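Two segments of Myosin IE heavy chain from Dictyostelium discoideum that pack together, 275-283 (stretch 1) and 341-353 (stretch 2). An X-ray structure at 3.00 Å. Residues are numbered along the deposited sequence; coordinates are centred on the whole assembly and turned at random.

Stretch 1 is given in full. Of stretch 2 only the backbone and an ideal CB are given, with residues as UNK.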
ATOM      1  N   HIS A 275     -10.489   9.729  25.160  1.00 45.15           N
ATOM      2  CA  HIS A 275     -10.467   9.988  26.588  1.00 45.35           C
ATOM      3  C   HIS A 275      -9.197   9.409  27.193  1.00 45.77           C
ATOM      4  O   HIS A 275      -8.528  10.074  27.974  1.00 46.94           O
ATOM      5  CB  HIS A 275     -11.710   9.399  27.250  1.00 45.65           C
ATOM      6  CG  HIS A 275     -12.943  10.220  27.033  1.00 47.03           C
ATOM      7  ND1 HIS A 275     -14.193   9.664  26.859  1.00 47.32           N
ATOM      8  CD2 HIS A 275     -13.116  11.562  26.955  1.00 46.78           C
ATOM      9  CE1 HIS A 275     -15.080  10.627  26.678  1.00 46.92           C
ATOM     10  NE2 HIS A 275     -14.453  11.788  26.731  1.00 46.03           N
ATOM     11  N   ILE A 276      -8.851   8.184  26.816  1.00 45.72           N
ATOM     12  CA  ILE A 276      -7.644   7.556  27.340  1.00 46.97           C
ATOM     13  C   ILE A 276      -6.451   8.501  27.197  1.00 47.72           C
ATOM     14  O   ILE A 276      -5.596   8.592  28.075  1.00 47.12           O
ATOM     15  CB  ILE A 276      -7.319   6.245  26.584  1.00 47.15           C
ATOM     16  CG1 ILE A 276      -8.407   5.203  26.845  1.00 47.12           C
ATOM     17  CG2 ILE A 276      -5.967   5.712  27.019  1.00 46.43           C
ATOM     18  CD1 ILE A 276      -8.213   3.895  26.084  1.00 46.95           C
ATOM     19  N   GLY A 277      -6.408   9.212  26.081  1.00 48.88           N
ATOM     20  CA  GLY A 277      -5.312  10.128  25.839  1.00 51.20           C
ATOM     21  C   GLY A 277      -5.213  11.289  26.804  1.00 53.04           C
ATOM     22  O   GLY A 277      -4.176  11.951  26.892  1.00 52.46           O
ATOM     23  N   ASN A 278      -6.290  11.546  27.535  1.00 54.71           N
ATOM     24  CA  ASN A 278      -6.286  12.649  28.473  1.00 56.60           C
ATOM     25  C   ASN A 278      -6.044  12.219  29.908  1.00 58.14           C
ATOM     26  O   ASN A 278      -6.120  13.029  30.829  1.00 58.36           O
ATOM     27  CB  ASN A 278      -7.593  13.426  28.358  1.00 56.45           C
ATOM     28  CG  ASN A 278      -7.705  14.168  27.045  1.00 56.67           C
ATOM     29  OD1 ASN A 278      -8.656  14.915  26.815  1.00 56.38           O
ATOM     30  ND2 ASN A 278      -6.727  13.967  26.172  1.00 58.10           N
ATOM     31  N   ILE A 279      -5.740  10.943  30.104  1.00 60.03           N
ATOM     32  CA  ILE A 279      -5.478  10.459  31.449  1.00 62.20           C
ATOM     33  C   ILE A 279      -4.079  10.863  31.887  1.00 63.97           C
ATOM     34  O   ILE A 279      -3.091  10.491  31.262  1.00 64.11           O
ATOM     35  CB  ILE A 279      -5.591   8.933  31.534  1.00 61.79           C
ATOM     36  CG1 ILE A 279      -7.051   8.509  31.398  1.00 61.40           C
ATOM     37  CG2 ILE A 279      -5.002   8.447  32.844  1.00 61.68           C
ATOM     38  CD1 ILE A 279      -7.255   7.026  31.539  1.00 60.90           C
ATOM     39  N   THR A 280      -4.007  11.636  32.961  1.00 66.01           N
ATOM     40  CA  THR A 280      -2.733  12.078  33.495  1.00 68.71           C
ATOM     41  C   THR A 280      -2.404  11.251  34.736  1.00 70.31           C
ATOM     42  O   THR A 280      -3.285  10.638  35.330  1.00 69.59           O
ATOM     43  CB  THR A 280      -2.778  13.579  33.859  1.00 68.93           C
ATOM     44  OG1 THR A 280      -3.871  13.829  34.749  1.00 69.67           O
ATOM     45  CG2 THR A 280      -2.956  14.419  32.611  1.00 68.74           C
ATOM     46  N   PHE A 281      -1.135  11.232  35.122  1.00 73.02           N
ATOM     47  CA  PHE A 281      -0.713  10.464  36.281  1.00 75.90           C
ATOM     48  C   PHE A 281      -0.012  11.309  37.339  1.00 78.88           C
ATOM     49  O   PHE A 281       0.725  12.246  37.027  1.00 78.86           O
ATOM     50  CB  PHE A 281       0.196   9.328  35.835  1.00 74.39           C
ATOM     51  CG  PHE A 281      -0.482   8.330  34.951  1.00 73.79           C
ATOM     52  CD1 PHE A 281      -1.479   7.509  35.450  1.00 74.04           C
ATOM     53  CD2 PHE A 281      -0.119   8.203  33.620  1.00 74.02           C
ATOM     54  CE1 PHE A 281      -2.104   6.571  34.636  1.00 74.11           C
ATOM     55  CE2 PHE A 281      -0.738   7.270  32.799  1.00 74.15           C
ATOM     56  CZ  PHE A 281      -1.733   6.452  33.310  1.00 73.83           C
ATOM     57  N   ALA A 282      -0.248  10.963  38.599  1.00 82.49           N
ATOM     58  CA  ALA A 282       0.340  11.684  39.713  1.00 86.27           C
ATOM     59  C   ALA A 282       1.126  10.769  40.639  1.00 89.06           C
ATOM     60  O   ALA A 282       0.867   9.562  40.718  1.00 89.18           O
ATOM     61  CB  ALA A 282      -0.748  12.398  40.496  1.00 86.37           C
ATOM     62  N   GLU A 283       2.087  11.363  41.339  1.00 92.81           N
ATOM     63  CA  GLU A 283       2.928  10.640  42.282  1.00 97.01           C
ATOM     64  C   GLU A 283       2.066  10.263  43.483  1.00 99.28           C
ATOM     65  O   GLU A 283       1.802  11.094  44.354  1.00 99.02           O
ATOM     66  CB  GLU A 283       4.090  11.530  42.734  1.00 97.55           C
ATOM     67  CG  GLU A 283       5.209  10.798  43.466  1.00 98.80           C
ATOM     68  CD  GLU A 283       6.137  10.045  42.523  1.00 99.17           C
ATOM     69  OE1 GLU A 283       6.729  10.695  41.635  1.00 98.52           O
ATOM     70  OE2 GLU A 283       6.274   8.809  42.670  1.00 99.79           O
ATOM     71  N   UNK A 341       6.227   3.349  37.691  1.00 83.54           N
ATOM     72  CA  UNK A 341       6.451   4.795  37.612  1.00 83.14           C
ATOM     73  C   UNK A 341       5.619   5.550  36.591  1.00 82.24           C
ATOM     74  O   UNK A 341       5.042   4.959  35.680  1.00 82.39           O
ATOM     75  CB  UNK A 341       7.928   5.049  37.304  1.00 83.14           C
ATOM     76  N   UNK A 342       5.580   6.872  36.749  1.00 81.27           N
ATOM     77  CA  UNK A 342       4.831   7.760  35.854  1.00 79.91           C
ATOM     78  C   UNK A 342       5.143   7.533  34.378  1.00 77.82           C
ATOM     79  O   UNK A 342       4.424   8.009  33.504  1.00 77.06           O
ATOM     80  CB  UNK A 342       5.124   9.218  36.212  1.00 79.91           C
ATOM     81  N   UNK A 343       6.220   6.810  34.109  1.00 76.11           N
ATOM     82  CA  UNK A 343       6.617   6.509  32.743  1.00 74.16           C
ATOM     83  C   UNK A 343       5.989   5.224  32.234  1.00 72.39           C
ATOM     84  O   UNK A 343       5.358   5.215  31.180  1.00 72.43           O
ATOM     85  CB  UNK A 343       8.141   6.414  32.648  1.00 74.16           C
ATOM     86  N   UNK A 344       6.173   4.136  32.972  1.00 69.68           N
ATOM     87  CA  UNK A 344       5.601   2.867  32.567  1.00 67.35           C
ATOM     88  C   UNK A 344       4.084   3.011  32.517  1.00 65.07           C
ATOM     89  O   UNK A 344       3.413   2.334  31.738  1.00 65.42           O
ATOM     90  CB  UNK A 344       6.019   1.744  33.519  1.00 67.35           C
ATOM     91  N   UNK A 345       3.544   3.892  33.353  1.00 62.31           N
ATOM     92  CA  UNK A 345       2.101   4.113  33.385  1.00 60.64           C
ATOM     93  C   UNK A 345       1.677   4.753  32.070  1.00 58.73           C
ATOM     94  O   UNK A 345       0.770   4.269  31.394  1.00 58.55           O
ATOM     95  CB  UNK A 345       1.700   4.989  34.574  1.00 60.64           C
ATOM     96  N   UNK A 346       2.349   5.840  31.707  1.00 56.75           N
ATOM     97  CA  UNK A 346       2.057   6.541  30.466  1.00 55.07           C
ATOM     98  C   UNK A 346       2.261   5.606  29.279  1.00 54.23           C
ATOM     99  O   UNK A 346       1.535   5.671  28.291  1.00 53.26           O
ATOM    100  CB  UNK A 346       2.936   7.786  30.328  1.00 55.07           C
ATOM    101  N   UNK A 347       3.263   4.740  29.380  1.00 53.69           N
ATOM    102  CA  UNK A 347       3.554   3.780  28.326  1.00 53.00           C
ATOM    103  C   UNK A 347       2.352   2.865  28.131  1.00 51.97           C
ATOM    104  O   UNK A 347       1.839   2.730  27.029  1.00 51.17           O
ATOM    105  CB  UNK A 347       4.808   2.967  28.656  1.00 53.00           C
ATOM    106  N   UNK A 348       1.910   2.234  29.214  1.00 51.17           N
ATOM    107  CA  UNK A 348       0.769   1.328  29.156  1.00 51.02           C
ATOM    108  C   UNK A 348      -0.478   2.038  28.650  1.00 50.14           C
ATOM    109  O   UNK A 348      -1.282   1.456  27.924  1.00 50.53           O
ATOM    110  CB  UNK A 348       0.502   0.720  30.535  1.00 51.02           C
ATOM    111  N   UNK A 349      -0.647   3.294  29.038  1.00 48.41           N
ATOM    112  CA  UNK A 349      -1.796   4.063  28.589  1.00 46.98           C
ATOM    113  C   UNK A 349      -1.806   4.083  27.059  1.00 47.70           C
ATOM    114  O   UNK A 349      -2.796   3.736  26.412  1.00 47.59           O
ATOM    115  CB  UNK A 349      -1.764   5.483  29.159  1.00 46.98           C
ATOM    116  N   UNK A 350      -0.681   4.490  26.484  1.00 47.84           N
ATOM    117  CA  UNK A 350      -0.544   4.569  25.042  1.00 46.65           C
ATOM    118  C   UNK A 350      -0.588   3.198  24.368  1.00 45.36           C
ATOM    119  O   UNK A 350      -1.084   3.061  23.251  1.00 44.70           O
ATOM    120  CB  UNK A 350       0.765   5.278  24.688  1.00 46.65           C
ATOM    121  N   UNK A 351      -0.080   2.178  25.050  1.00 43.74           N
ATOM    122  CA  UNK A 351      -0.079   0.842  24.485  1.00 41.79           C
ATOM    123  C   UNK A 351      -1.504   0.369  24.306  1.00 41.65           C
ATOM    124  O   UNK A 351      -1.820  -0.319  23.339  1.00 41.66           O
ATOM    125  CB  UNK A 351       0.707  -0.129  25.369  1.00 41.79           C
ATOM    126  N   UNK A 352      -2.364   0.756  25.245  1.00 41.40           N
ATOM    127  CA  UNK A 352      -3.766   0.367  25.225  1.00 41.66           C
ATOM    128  C   UNK A 352      -4.483   1.027  24.050  1.00 42.51           C
ATOM    129  O   UNK A 352      -5.170   0.362  23.260  1.00 42.54           O
ATOM    130  CB  UNK A 352      -4.446   0.739  26.544  1.00 41.66           C
ATOM    131  N   UNK A 353      -4.317   2.343  23.944  1.00 42.74           N
ATOM    132  CA  UNK A 353      -4.936   3.108  22.867  1.00 41.97           C
ATOM    133  C   UNK A 353      -4.548   2.521  21.515  1.00 41.14           C
ATOM    134  O   UNK A 353      -5.399   2.360  20.646  1.00 40.88           O
ATOM    135  CB  UNK A 353      -4.529   4.581  22.947  1.00 41.97           C
TER

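The second stretch runs as a helix nearly antiparallel to the strand at 281-283, the two axes 9.0 Å apart at closest approach. Position 341 lies just before the first turn with its CA-to-CB bond pointing away from stretch 1 and phi/psi of -67/164, values typical of an N-cap, where Ser, Thr, Asp or Asn would suit. It is Asp-341, whose OD2 accepts weak capping bonds from the backbone N of the residues at 343 and 344.

At 342 the bond points sideways, and the ideal CB sits 4.9 Å from Phe-281 CB; a small or medium side chain could lie along the strand. Cys-342 does so, its SG 3.9 Å from Phe-281 CB and 3.7 Å from Phe-281 O. Positions 343 and 344 meet nothing of stretch 1, so polar residues are as suitable as any; they are Asn-343 and Gln-344.

Position 345 points toward stretch 1, and its ideal CB is already 3.8 Å from Phe-281 CE2. With the ring so near, a small residue fits most simply. Ala-345 places its CB over one face of the ring, 3.7 Å from the centroid and 9° off the normal, a CH-pi contact. At 346 the bond turns sideways, the ideal CB 4.5 Å from Phe-281 CE2, and several helix-compatible residues could follow; Ala-346 brings its backbone N to 3.6 Å from Phe-281 CE2. Positions 347 and 348 have no partner in stretch 1 and set little constraint: Tyr-347 points away, while Ser-348 OG gives a weak hydrogen bond to Gln-344 O.

Position 349 points toward stretch 1 between Phe-281 and Ile-276, with the carbonyl oxygens of Ile-276 and Ile-279 on offer beyond. A long side chain with an apolar stem and a donor at its end, Lys or Arg, would use both features; Met or Leu would satisfy only the apolar part. Arg-349 packs CG 3.6 Å from Ile-276 CG2, and its NH1 donates a weak hydrogen bond to Ile-279 O (3.1 Å).

Position 350 points away, leaving room for a polar residue. Asp-350 holds the preceding guanidinium in a salt bridge, its OD2 3.1 Å from Arg-349 NE. Position 351, out of reach, is Ala-351.

Position 352 points toward stretch 1, its ideal CB 4.9 Å from Ile-276 CD1, which favours an aliphatic such as Leu, Ile or Met. Leu-352 brings CD1 to 3.5 Å from Ile-276 CD1. At 353 the ideal CB lies 4.5 Å from Ile-276 CG2, so a methyl suffices for contact, and Ala-353 supplies it.

Stretch 2, residues 341-353: DCNQAAYSRDALA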
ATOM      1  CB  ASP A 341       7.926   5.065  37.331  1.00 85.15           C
ATOM      2  CG  ASP A 341       8.448   4.252  36.164  1.00 87.53           C
ATOM      3  OD1 ASP A 341       8.495   3.002  36.282  1.00 88.44           O
ATOM      4  OD2 ASP A 341       8.805   4.864  35.131  1.00 88.67           O
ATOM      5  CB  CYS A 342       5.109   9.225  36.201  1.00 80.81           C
ATOM      6  SG  CYS A 342       3.769  10.062  37.099  1.00 84.33           S
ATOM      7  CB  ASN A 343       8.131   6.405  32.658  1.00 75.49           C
ATOM      8  CG  ASN A 343       8.787   7.751  32.519  1.00 76.00           C
ATOM      9  OD1 ASN A 343       8.523   8.670  33.294  1.00 76.41           O
ATOM     10  ND2 ASN A 343       9.645   7.880  31.520  1.00 77.29           N
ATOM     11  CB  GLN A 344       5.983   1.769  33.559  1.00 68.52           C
ATOM     12  CG  GLN A 344       7.462   1.501  33.660  1.00 68.99           C
ATOM     13  CD  GLN A 344       7.773   0.489  34.734  1.00 70.20           C
ATOM     14  OE1 GLN A 344       7.510   0.717  35.917  1.00 71.04           O
ATOM     15  NE2 GLN A 344       8.327  -0.644  34.331  1.00 70.60           N
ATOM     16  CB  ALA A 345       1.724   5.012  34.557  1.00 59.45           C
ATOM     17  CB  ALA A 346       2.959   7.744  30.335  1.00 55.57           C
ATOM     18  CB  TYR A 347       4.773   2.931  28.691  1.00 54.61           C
ATOM     19  CG  TYR A 347       5.094   1.882  27.652  1.00 57.31           C
ATOM     20  CD1 TYR A 347       5.683   2.240  26.446  1.00 58.98           C
ATOM     21  CD2 TYR A 347       4.774   0.536  27.857  1.00 58.43           C
ATOM     22  CE1 TYR A 347       5.952   1.288  25.458  1.00 61.05           C
ATOM     23  CE2 TYR A 347       5.034  -0.432  26.872  1.00 59.83           C
ATOM     24  CZ  TYR A 347       5.628  -0.049  25.673  1.00 61.37           C
ATOM     25  OH  TYR A 347       5.916  -0.992  24.695  1.00 61.94           O
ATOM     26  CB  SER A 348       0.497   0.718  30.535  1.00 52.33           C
ATOM     27  OG  SER A 348       1.450  -0.289  30.844  1.00 55.29           O
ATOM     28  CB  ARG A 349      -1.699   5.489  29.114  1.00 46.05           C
ATOM     29  CG  ARG A 349      -2.862   6.369  28.731  1.00 46.55           C
ATOM     30  CD  ARG A 349      -2.555   7.824  29.039  1.00 48.60           C
ATOM     31  NE  ARG A 349      -1.461   8.314  28.214  1.00 50.12           N
ATOM     32  CZ  ARG A 349      -0.488   9.107  28.649  1.00 50.78           C
ATOM     33  NH1 ARG A 349      -0.465   9.513  29.906  1.00 51.40           N
ATOM     34  NH2 ARG A 349       0.480   9.474  27.828  1.00 52.32           N
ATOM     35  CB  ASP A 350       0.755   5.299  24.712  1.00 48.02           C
ATOM     36  CG  ASP A 350       0.726   6.758  25.145  1.00 49.25           C
ATOM     37  OD1 ASP A 350       1.795   7.401  25.143  1.00 50.75           O
ATOM     38  OD2 ASP A 350      -0.369   7.266  25.476  1.00 48.98           O
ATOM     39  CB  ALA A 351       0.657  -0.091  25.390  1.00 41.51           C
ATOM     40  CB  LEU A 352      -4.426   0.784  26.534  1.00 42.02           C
ATOM     41  CG  LEU A 352      -5.704   0.077  26.988  1.00 42.21           C
ATOM     42  CD1 LEU A 352      -6.631   1.120  27.594  1.00 42.34           C
ATOM     43  CD2 LEU A 352      -6.390  -0.619  25.828  1.00 42.91           C
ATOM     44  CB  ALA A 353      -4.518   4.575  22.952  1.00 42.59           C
TER
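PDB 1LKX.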